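Local coordinates for dimeric protein of unknown function and ferredoxin-like fold (Bacteroides fragilis, PDB 3FMB) that is of unknown function but forms a dimer of ferredoxin-like subunits that belong to the stress-responsive alpha/beta-barrel (Dabb) family, at residues N43-K46 against E47-A51; E81-N84 against L85-K89; D31-V35 against E36-V40. One frame throughout, in Å; residues are numbered along the deposited sequence. Where two conformers were deposited one is given.

Contact 1: residues N43-K46 against E47-A51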
# COMPACT_ATOMS: atom_id res chain seq x y z
N ASN A 43 10.52 -12.34 -6.63
CA ASN A 43 11.86 -11.84 -6.95
C ASN A 43 11.91 -11.27 -8.37
O ASN A 43 12.40 -10.15 -8.60
CB ASN A 43 12.92 -12.93 -6.74
CG ASN A 43 13.23 -13.22 -5.27
OD1 ASN A 43 13.03 -12.38 -4.41
ND2 ASN A 43 13.76 -14.40 -4.99
N SER A 44 11.39 -12.00 -9.34
CA SER A 44 11.44 -11.54 -10.73
C SER A 44 10.71 -10.21 -10.93
O SER A 44 11.22 -9.31 -11.61
CB SER A 44 10.89 -12.60 -11.68
OG SER A 44 11.77 -13.69 -11.73
N PHE A 45 9.52 -10.10 -10.33
CA PHE A 45 8.69 -8.88 -10.36
C PHE A 45 9.42 -7.71 -9.72
O PHE A 45 9.50 -6.66 -10.30
CB PHE A 45 7.38 -9.11 -9.64
CG PHE A 45 6.47 -7.92 -9.65
CD1 PHE A 45 5.83 -7.53 -10.83
CD2 PHE A 45 6.26 -7.16 -8.50
CE1 PHE A 45 4.97 -6.43 -10.84
CE2 PHE A 45 5.39 -6.05 -8.54
CZ PHE A 45 4.77 -5.71 -9.73
N LYS A 46 9.98 -7.92 -8.53
CA LYS A 46 10.73 -6.86 -7.82
C LYS A 46 11.86 -6.33 -8.70
O LYS A 46 12.00 -5.12 -8.85
CB LYS A 46 11.31 -7.38 -6.51
CG LYS A 46 12.28 -6.43 -5.78
CD LYS A 46 12.54 -6.97 -4.38
CE LYS A 46 13.64 -6.25 -3.68
NZ LYS A 46 13.19 -4.95 -3.42
N GLU A 47 12.66 -7.24 -9.27
CA GLU A 47 13.76 -6.87 -10.16
C GLU A 47 13.28 -6.08 -11.38
O GLU A 47 13.92 -5.10 -11.77
CB GLU A 47 14.52 -8.12 -10.63
CG GLU A 47 15.79 -7.84 -11.42
CD GLU A 47 16.34 -9.08 -12.10
OE1 GLU A 47 17.53 -9.41 -11.87
OE2 GLU A 47 15.60 -9.73 -12.88
N ALA A 48 12.18 -6.52 -11.98
CA ALA A 48 11.65 -5.91 -13.21
C ALA A 48 11.12 -4.51 -12.95
O ALA A 48 11.39 -3.59 -13.73
CB ALA A 48 10.56 -6.81 -13.84
N ILE A 49 10.37 -4.34 -11.85
CA ILE A 49 9.85 -3.02 -11.47
C ILE A 49 10.96 -2.05 -11.13
O ILE A 49 10.95 -0.88 -11.57
CB ILE A 49 8.85 -3.11 -10.30
CG1 ILE A 49 7.58 -3.87 -10.74
CG2 ILE A 49 8.52 -1.69 -9.77
CD1 ILE A 49 6.67 -3.16 -11.85
N GLU A 50 11.95 -2.52 -10.39
CA GLU A 50 13.01 -1.66 -9.93
C GLU A 50 13.98 -1.22 -11.07
O GLU A 50 14.64 -0.21 -10.92
CB GLU A 50 13.69 -2.29 -8.69
CG GLU A 50 12.69 -2.26 -7.50
CD GLU A 50 13.23 -2.76 -6.16
OE1 GLU A 50 14.29 -3.40 -6.15
OE2 GLU A 50 12.59 -2.48 -5.09
N ALA A 51 13.95 -1.91 -12.21
CA ALA A 51 14.69 -1.53 -13.41
C ALA A 51 13.98 -0.47 -14.27
O ALA A 51 14.57 0.07 -15.21
CB ALA A 51 15.00 -2.74 -14.27
O HOH W 1 12.88 -9.76 -13.74
O HOH W 2 14.73 -12.22 -12.68
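N43 to K46 each offer a carbonyl to the amide four residues on, E47 to E50, in an unbroken run of alpha-helical bonds such as E47 N to N43 O at 3.0 Å. On the buried side F45 and I49 lie one turn apart. I49 CG1 sits over one face of the F45 ring, 3.7 Å from its centroid and displaced toward the rim near CZ. This is a CH-pi contact; with F45 CG anti to the backbone N (chi1 -179°), the ring extends along the helix toward I49. The pair belongs to helix 35-50, which packs on the antiparallel sheet of the ferredoxin-like fold: F45 touches I76, and I49 touches I62, V64 and L78. Toward strand 61-66, the K46 chain runs extended until a bend at its last torsion (chi4 68°) and forms a salt bridge from NZ to E50 OE2 at 3.0 Å; the bond meets the syn side, 33° out of the carboxylate plane. K46 NZ also donates to V64 O, and E50 OE2 accepts from V64 N, tying both charges to the strand's backbone.

Contact 2: residues E81-N84 against L85-K89. With EDO (1,2-ethanediol), chain F.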
# COMPACT_ATOMS: atom_id res chain seq x y z
N GLU A 81 5.85 7.13 -6.52
CA GLU A 81 5.50 8.55 -6.56
C GLU A 81 5.58 9.07 -8.00
O GLU A 81 6.52 8.75 -8.74
CB GLU A 81 6.42 9.38 -5.65
CG GLU A 81 6.23 9.03 -4.15
CD GLU A 81 7.22 9.68 -3.22
OE1 GLU A 81 7.99 10.55 -3.66
OE2 GLU A 81 7.22 9.32 -2.03
N PHE A 82 4.60 9.90 -8.36
CA PHE A 82 4.49 10.55 -9.68
C PHE A 82 4.00 11.99 -9.47
O PHE A 82 3.48 12.33 -8.41
CB PHE A 82 3.51 9.81 -10.60
CG PHE A 82 3.89 8.38 -10.88
CD1 PHE A 82 3.49 7.35 -10.02
CD2 PHE A 82 4.63 8.06 -12.02
CE1 PHE A 82 3.86 6.00 -10.30
CE2 PHE A 82 5.00 6.77 -12.29
CZ PHE A 82 4.62 5.73 -11.46
N ASP A 83 4.11 12.81 -10.50
CA ASP A 83 3.63 14.19 -10.43
C ASP A 83 2.12 14.29 -10.44
O ASP A 83 1.56 15.20 -9.82
CB ASP A 83 4.18 15.00 -11.60
CG ASP A 83 5.66 15.22 -11.51
OD1 ASP A 83 6.27 15.02 -10.43
OD2 ASP A 83 6.22 15.60 -12.54
N ASN A 84 1.47 13.39 -11.16
CA ASN A 84 0.02 13.43 -11.33
C ASN A 84 -0.51 12.12 -11.89
O ASN A 84 0.27 11.22 -12.24
CB ASN A 84 -0.32 14.60 -12.27
CG ASN A 84 0.39 14.50 -13.58
OD1 ASN A 84 0.26 13.48 -14.29
ND2 ASN A 84 1.20 15.50 -13.90
N LEU A 85 -1.84 11.99 -11.99
CA LEU A 85 -2.43 10.73 -12.46
C LEU A 85 -2.19 10.44 -13.94
O LEU A 85 -2.24 9.30 -14.33
CB LEU A 85 -3.94 10.69 -12.22
CG LEU A 85 -4.47 10.43 -10.83
CD1 LEU A 85 -5.98 10.39 -10.92
CD2 LEU A 85 -3.87 9.11 -10.22
N ASP A 86 -1.96 11.46 -14.76
CA ASP A 86 -1.66 11.25 -16.18
C ASP A 86 -0.33 10.49 -16.27
O ASP A 86 -0.18 9.55 -17.08
CB ASP A 86 -1.54 12.59 -16.91
CG ASP A 86 -2.89 13.21 -17.30
OD1 ASP A 86 -3.94 12.52 -17.36
OD2 ASP A 86 -2.89 14.42 -17.60
N ASP A 87 0.61 10.87 -15.42
CA ASP A 87 1.91 10.19 -15.37
C ASP A 87 1.79 8.76 -14.84
O ASP A 87 2.48 7.86 -15.33
CB ASP A 87 2.90 11.00 -14.54
CG ASP A 87 3.42 12.26 -15.27
OD1 ASP A 87 3.02 12.52 -16.42
OD2 ASP A 87 4.25 12.98 -14.68
N VAL A 88 0.96 8.53 -13.82
CA VAL A 88 0.69 7.17 -13.35
C VAL A 88 0.18 6.30 -14.52
O VAL A 88 0.60 5.17 -14.69
CB VAL A 88 -0.35 7.14 -12.20
CG1 VAL A 88 -0.75 5.72 -11.83
CG2 VAL A 88 0.17 7.91 -11.00
N LYS A 89 -0.71 6.85 -15.34
CA LYS A 89 -1.30 6.11 -16.44
C LYS A 89 -0.26 5.87 -17.56
O LYS A 89 -0.23 4.80 -18.18
CB LYS A 89 -2.53 6.80 -16.94
CG LYS A 89 -3.13 6.12 -18.19
CD LYS A 89 -4.66 6.00 -18.19
CE LYS A 89 -5.09 4.57 -18.51
NZ LYS A 89 -4.78 3.67 -17.36
C1 EDO F . -5.66 4.66 -13.86
O1 EDO F . -6.55 3.63 -13.36
C2 EDO F . -4.21 4.40 -13.45
O2 EDO F . -3.36 4.05 -14.58
O HOH W 3 5.93 12.03 -12.64
O HOH W 4 2.16 15.09 -16.69
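N84 and D87 meet obliquely at the start of helix 85-93, their amide and carboxylate planes 51° apart. The N84 side chain occupies the crowded position between its own N and carbonyl carbon (chi1 56°), which turns OD1 back over the first helical turn. There OD1 accepts from D87 N at 2.9 Å, the donor lying nearly along the C=O axis: a true N-cap. N84 O starts the helical pattern by accepting from V88 N at 3.2 Å. The opposite end of the amide is joined to D87 through a water, which accepts from N84 ND2 and donates to D87 OD1 (2.7 Å).

F82, the last residue of strand 76-82, crosses V88 at about a right angle. V88 CA stands over the centre of one ring face, 4.2 Å from the centroid, and V88 CG2 reaches the ring at CD1, 3.5 Å away. This closes the strand against the helix that follows it, while the Y91 ring also meets that of F82. At the first helical residue, L85 packs on M68 of the second subunit.

The carboxylates of D83 and D87 come close, OD2 to OD2 3.9 Å with 43° between planes, like charges that do not bond. A second water links D83 N to D87 OD2, and R60 forms a salt bridge with D83 OD2. That arginine probably offsets the like charges. N84 OD1 satisfies the D87 amide at the first turn; separately, the D87 carboxylate, near the positive end of the helix, would probably be favoured there.

Contact 3: residues D31-V35 against E36-V40; sequences DDVPV and EEKLV
V33 and K38 cross where the loop after strand 21-29 enters helix 35-50. The lysine folds back over the loop: K38 CG lies beside its backbone N (chi1 -73°), and beyond it the chain is fully extended, carrying the methylene groups across V33 toward D31. V33 answers with CG1, which touches K38 CG at 3.7 Å. Farther along, K38 CE comes within 3.4 Å of V33 O. The ammonium group ends near the loop, NZ 3.6 Å from D31 O and 4.9 Å from D31 OD1; the charged atoms are not in contact, though the opposite charges may still attract.

E36 also turns back, but over P34 and V35. Its chain is bent at chi2 (90°), which swings the carboxylate beside the residues before it: OE1 lies 3.8 Å from P34 CB, and OE2 lies 3.4 Å from V35 CG2. Both E36 and V35 touch a crystal neighbour, which may influence this conformation. E37 CB touches V33 CG1.

The backbone bonds begin at P34, whose carbonyl accepts from K38 N at 3.0 Å and, weakly, from E37 N; V35 O then takes L39 N. Proline at the N-cap brings no side-chain acceptor, unlike a capping Asn or Ser. Here a solvent-facing loop passes directly into the first helix of the ferredoxin-like fold, in the beta-alpha connection that leads out of strand 21-29.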
# COMPACT_ATOMS: atom_id res chain seq x y z
N ASP A 31 -3.29 -18.89 -3.29
CA ASP A 31 -2.89 -19.70 -2.16
C ASP A 31 -2.22 -21.02 -2.56
O ASP A 31 -1.27 -21.46 -1.94
CB ASP A 31 -4.11 -20.02 -1.29
CG ASP A 31 -4.54 -18.87 -0.41
OD1 ASP A 31 -3.71 -17.97 -0.11
OD2 ASP A 31 -5.73 -18.89 -0.00
N ASP A 32 -2.71 -21.63 -3.62
CA ASP A 32 -2.22 -22.94 -4.03
C ASP A 32 -0.94 -22.94 -4.87
O ASP A 32 -0.47 -24.00 -5.25
CB ASP A 32 -3.34 -23.70 -4.76
CG ASP A 32 -3.75 -23.07 -6.11
OD1 ASP A 32 -3.18 -22.06 -6.57
OD2 ASP A 32 -4.68 -23.61 -6.73
N VAL A 33 -0.39 -21.77 -5.20
CA VAL A 33 0.88 -21.72 -5.91
C VAL A 33 1.97 -22.26 -4.96
O VAL A 33 2.04 -21.84 -3.82
CB VAL A 33 1.19 -20.30 -6.39
CG1 VAL A 33 2.55 -20.22 -7.06
CG2 VAL A 33 0.10 -19.86 -7.38
N PRO A 34 2.79 -23.22 -5.42
CA PRO A 34 3.90 -23.67 -4.53
C PRO A 34 4.76 -22.50 -4.07
O PRO A 34 5.06 -21.63 -4.87
CB PRO A 34 4.70 -24.61 -5.44
CG PRO A 34 3.71 -25.06 -6.48
CD PRO A 34 2.77 -23.95 -6.70
N VAL A 35 5.21 -22.48 -2.81
CA VAL A 35 6.00 -21.32 -2.33
C VAL A 35 7.27 -21.08 -3.14
O VAL A 35 7.67 -19.95 -3.29
CB VAL A 35 6.37 -21.38 -0.81
CG1 VAL A 35 5.15 -21.14 0.05
CG2 VAL A 35 7.10 -22.73 -0.48
N GLU A 36 7.87 -22.13 -3.71
CA GLU A 36 9.05 -21.96 -4.55
C GLU A 36 8.71 -21.12 -5.76
O GLU A 36 9.50 -20.24 -6.12
CB GLU A 36 9.67 -23.30 -5.01
CG GLU A 36 9.73 -24.34 -3.94
CD GLU A 36 8.45 -25.19 -3.93
OE1 GLU A 36 8.23 -26.01 -4.88
OE2 GLU A 36 7.65 -25.01 -3.00
N GLU A 37 7.57 -21.34 -6.40
CA GLU A 37 7.20 -20.49 -7.55
C GLU A 37 6.71 -19.12 -7.12
O GLU A 37 6.94 -18.13 -7.83
CB GLU A 37 6.18 -21.16 -8.49
CG GLU A 37 5.88 -20.35 -9.78
CD GLU A 37 7.09 -20.17 -10.71
OE1 GLU A 37 8.03 -21.02 -10.68
OE2 GLU A 37 7.05 -19.20 -11.51
N LYS A 38 6.04 -19.02 -5.98
CA LYS A 38 5.72 -17.70 -5.45
C LYS A 38 6.96 -16.84 -5.31
O LYS A 38 6.98 -15.69 -5.77
CB LYS A 38 5.04 -17.78 -4.09
CG LYS A 38 3.61 -18.26 -4.14
CD LYS A 38 2.95 -18.07 -2.77
CE LYS A 38 1.54 -18.60 -2.77
NZ LYS A 38 1.00 -18.72 -1.41
N LEU A 39 8.01 -17.44 -4.74
CA LEU A 39 9.27 -16.74 -4.54
C LEU A 39 9.94 -16.29 -5.85
O LEU A 39 10.44 -15.18 -5.93
CB LEU A 39 10.22 -17.57 -3.69
CG LEU A 39 11.56 -16.92 -3.33
CD1 LEU A 39 11.32 -15.61 -2.57
CD2 LEU A 39 12.42 -17.88 -2.53
N VAL A 40 9.96 -17.17 -6.86
CA VAL A 40 10.53 -16.87 -8.16
C VAL A 40 9.80 -15.67 -8.77
O VAL A 40 10.44 -14.72 -9.24
CB VAL A 40 10.48 -18.10 -9.12
CG1 VAL A 40 10.72 -17.68 -10.62
CG2 VAL A 40 11.47 -19.19 -8.63

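In the fold
Contacts 3 and 1 adjoin on helix 35-50, with centres about 16 Å apart: contact 3 is its surface-exposed beginning, contact 1 its later turns against the sheet. Contact 2 lies across the chain's centre from contact 3, where strand 76-82 hands over to helix 85-93; like contact 1 it is partly buried. Contacts 2 and 3 are both helix starts, yet an asparagine side chain caps one, while a proline without a side-chain acceptor holds the N-cap position of the other. Contacts 1 and 2 each pair an aromatic ring with an aliphatic neighbour and place charges outside; beyond its backbone bonds, contact 3 has mainly alkyl contacts. Contact 2 alone touches the second subunit.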